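Local coordinates for DNA-(apurinic or apyrimidinic site) endonuclease 2 (Xenopus laevis, PDB 6WCD), which incises DNA weakly at abasic sites and resects DNA ends as a 3'-5' exonuclease in the repair of oxidative and alkylation damage, at residues 9-14 / 30-35. Sequence-based numbering, arbitrary orientation.
Sequences NGIRAT and ICLQET. With MG (magnesium ion), chain B; BU1 (1,4-butanediol), chain F.
The backbone O of Thr35 is gripped by Ile11 N, at 3.0 Å and almost straight (165°), and by a water that donates to it and accepts from Arg12 N, while Gly10 CA adds a CH...O contact. Gly10 N makes a short but bent bond to Glu34 O, at 2.8 Å. Two successive N-H groups tie the loop to the two residues just past strand 29-33 and probably help hold the metal ligands Asn9 and Glu34 in place. These side chains extend side by side, each with CG anti to its backbone N (chi1 -160° and -159°), and bring Asn9 OD1 and Glu34 OE1 to one magnesium ion, at 2.1 Å and 2.0 Å. Four waters complete its six-coordinate shell, one also donating to Glu34 OE2 at 2.6 Å. This is the magnesium site of the catalytic domain of an AP/ExoA-family nuclease; Asp299, also magnesium-binding, lies beside Asn9. Beyond the backbone bonds, Ile11 CD1 packs against Thr35 CB at 3.8 Å, and its CG1 meets Leu32 CD1. An alanine at Ile11 would probably leave Leu32 CD1 and Thr35 CB without this apolar partner and open a gap between loop and strand. The loop follows strand 2-7, parallel to strand 29-33 in a sheet of the DNase I-like fold; helix 44-47 touches Ile11, and Tyr142 of strand 133-142, probably an active-site residue, touches Glu34.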
loop_
_atom_site.group_PDB
_atom_site.type_symbol
_atom_site.label_atom_id
_atom_site.label_comp_id
_atom_site.label_asym_id
_atom_site.label_seq_id
_atom_site.Cartn_x
_atom_site.Cartn_y
_atom_site.Cartn_z
ATOM N N ASN A 9 -2.835 -7.470 -9.377
ATOM C CA ASN A 9 -3.061 -7.420 -10.824
ATOM C C ASN A 9 -4.492 -7.792 -11.190
ATOM O O ASN A 9 -4.742 -8.472 -12.192
ATOM C CB ASN A 9 -2.058 -8.300 -11.606
ATOM C CG ASN A 9 -1.966 -7.895 -13.072
ATOM O OD1 ASN A 9 -1.927 -6.709 -13.410
ATOM N ND2 ASN A 9 -1.958 -8.868 -13.950
ATOM N N GLY A 10 -5.417 -7.296 -10.369
ATOM C CA GLY A 10 -6.827 -7.560 -10.580
ATOM C C GLY A 10 -7.326 -8.647 -9.605
ATOM O O GLY A 10 -6.931 -9.813 -9.719
ATOM N N ILE A 11 -8.215 -8.296 -8.683
ATOM C CA ILE A 11 -8.774 -9.295 -7.767
ATOM C C ILE A 11 -9.434 -10.431 -8.518
ATOM O O ILE A 11 -9.194 -11.611 -8.252
ATOM C CB ILE A 11 -9.754 -8.650 -6.789
ATOM C CG1 ILE A 11 -9.011 -7.774 -5.789
ATOM C CG2 ILE A 11 -10.563 -9.705 -6.031
ATOM C CD1 ILE A 11 -9.934 -6.951 -4.880
ATOM N N ARG A 12 -10.305 -10.111 -9.462
ATOM C CA ARG A 12 -11.004 -11.131 -10.244
ATOM C C ARG A 12 -10.041 -11.986 -11.066
ATOM O O ARG A 12 -10.272 -13.189 -11.238
ATOM C CB ARG A 12 -12.037 -10.473 -11.147
ATOM C CG ARG A 12 -13.281 -9.925 -10.410
ATOM C CD ARG A 12 -14.092 -11.054 -9.931
ATOM N NE ARG A 12 -15.386 -10.655 -9.371
ATOM C CZ ARG A 12 -16.355 -11.523 -9.179
ATOM N NH1 ARG A 12 -16.185 -12.811 -9.485
ATOM N NH2 ARG A 12 -17.558 -11.106 -8.755
ATOM N N ALA A 13 -8.959 -11.382 -11.585
ATOM C CA ALA A 13 -8.047 -12.070 -12.495
ATOM C C ALA A 13 -7.245 -13.190 -11.816
ATOM O O ALA A 13 -6.675 -14.035 -12.521
ATOM C CB ALA A 13 -7.125 -11.024 -13.095
ATOM N N THR A 14 -7.205 -13.239 -10.499
ATOM C CA THR A 14 -6.559 -14.367 -9.835
ATOM C C THR A 14 -7.298 -15.679 -10.052
ATOM O O THR A 14 -6.695 -16.747 -9.928
ATOM C CB THR A 14 -6.438 -14.148 -8.330
ATOM O OG1 THR A 14 -7.762 -14.030 -7.744
ATOM C CG2 THR A 14 -5.641 -12.927 -8.018
ATOM N N ILE A 30 -4.471 -6.877 5.316
ATOM C CA ILE A 30 -4.023 -7.258 3.980
ATOM C C ILE A 30 -4.306 -6.097 3.051
ATOM O O ILE A 30 -5.474 -5.713 2.857
ATOM C CB ILE A 30 -4.691 -8.555 3.482
ATOM C CG1 ILE A 30 -4.327 -9.684 4.431
ATOM C CG2 ILE A 30 -4.302 -8.835 2.017
ATOM C CD1 ILE A 30 -5.203 -10.856 4.315
ATOM N N CYS A 31 -3.259 -5.583 2.430
ATOM C CA CYS A 31 -3.313 -4.433 1.560
ATOM C C CYS A 31 -3.076 -4.893 0.126
ATOM O O CYS A 31 -1.997 -5.422 -0.197
ATOM C CB CYS A 31 -2.288 -3.400 1.972
ATOM S SG CYS A 31 -2.608 -2.702 3.618
ATOM N N LEU A 32 -4.058 -4.692 -0.705
ATOM C CA LEU A 32 -4.005 -5.054 -2.122
ATOM C C LEU A 32 -3.882 -3.813 -2.967
ATOM O O LEU A 32 -4.558 -2.795 -2.724
ATOM C CB LEU A 32 -5.243 -5.815 -2.551
ATOM C CG LEU A 32 -5.536 -7.087 -1.746
ATOM C CD1 LEU A 32 -6.771 -7.798 -2.274
ATOM C CD2 LEU A 32 -4.379 -8.025 -1.702
ATOM N N GLN A 33 -3.035 -3.909 -3.988
ATOM C CA GLN A 33 -2.950 -2.871 -5.009
ATOM C C GLN A 33 -3.358 -3.392 -6.381
ATOM O O GLN A 33 -3.244 -4.565 -6.700
ATOM C CB GLN A 33 -1.536 -2.279 -5.088
ATOM C CG GLN A 33 -1.061 -1.763 -3.751
ATOM C CD GLN A 33 -0.382 -2.812 -2.929
ATOM O OE1 GLN A 33 0.335 -3.664 -3.450
ATOM N NE2 GLN A 33 -0.566 -2.727 -1.638
ATOM N N GLU A 34 -3.834 -2.452 -7.193
ATOM C CA GLU A 34 -4.398 -2.714 -8.517
ATOM C C GLU A 34 -5.492 -3.778 -8.375
ATOM O O GLU A 34 -5.468 -4.856 -8.979
ATOM C CB GLU A 34 -3.325 -3.100 -9.561
ATOM C CG GLU A 34 -3.886 -2.855 -10.943
ATOM C CD GLU A 34 -3.033 -3.323 -12.070
ATOM O OE1 GLU A 34 -2.151 -4.188 -11.880
ATOM O OE2 GLU A 34 -3.292 -2.800 -13.215
ATOM N N THR A 35 -6.513 -3.415 -7.601
ATOM C CA THR A 35 -7.687 -4.273 -7.446
ATOM C C THR A 35 -8.444 -4.424 -8.757
ATOM O O THR A 35 -9.084 -5.464 -8.978
ATOM C CB THR A 35 -8.657 -3.710 -6.429
ATOM O OG1 THR A 35 -9.100 -2.462 -6.958
ATOM C CG2 THR A 35 -7.997 -3.517 -5.080
HETATM MG MG MG B . -0.770 -4.984 -13.136
HETATM C C1 BU1 F . -11.956 -9.681 -14.936
HETATM C C2 BU1 F . -11.082 -10.939 -14.752
HETATM C C3 BU1 F . -9.834 -10.819 -15.629
HETATM C C4 BU1 F . -9.328 -12.192 -16.082
HETATM O O5 BU1 F . -13.061 -9.614 -14.045
HETATM O O6 BU1 F . -7.968 -12.114 -16.455
HETATM O O HOH W 1 -10.983 -7.229 -10.150
HETATM O O HOH W 2 -1.759 -4.090 -14.799
HETATM O O HOH W 3 0.232 -5.878 -11.549
HETATM O O HOH W 4 0.699 -5.705 -14.406
HETATM O O HOH W 5 0.338 -3.251 -12.835
#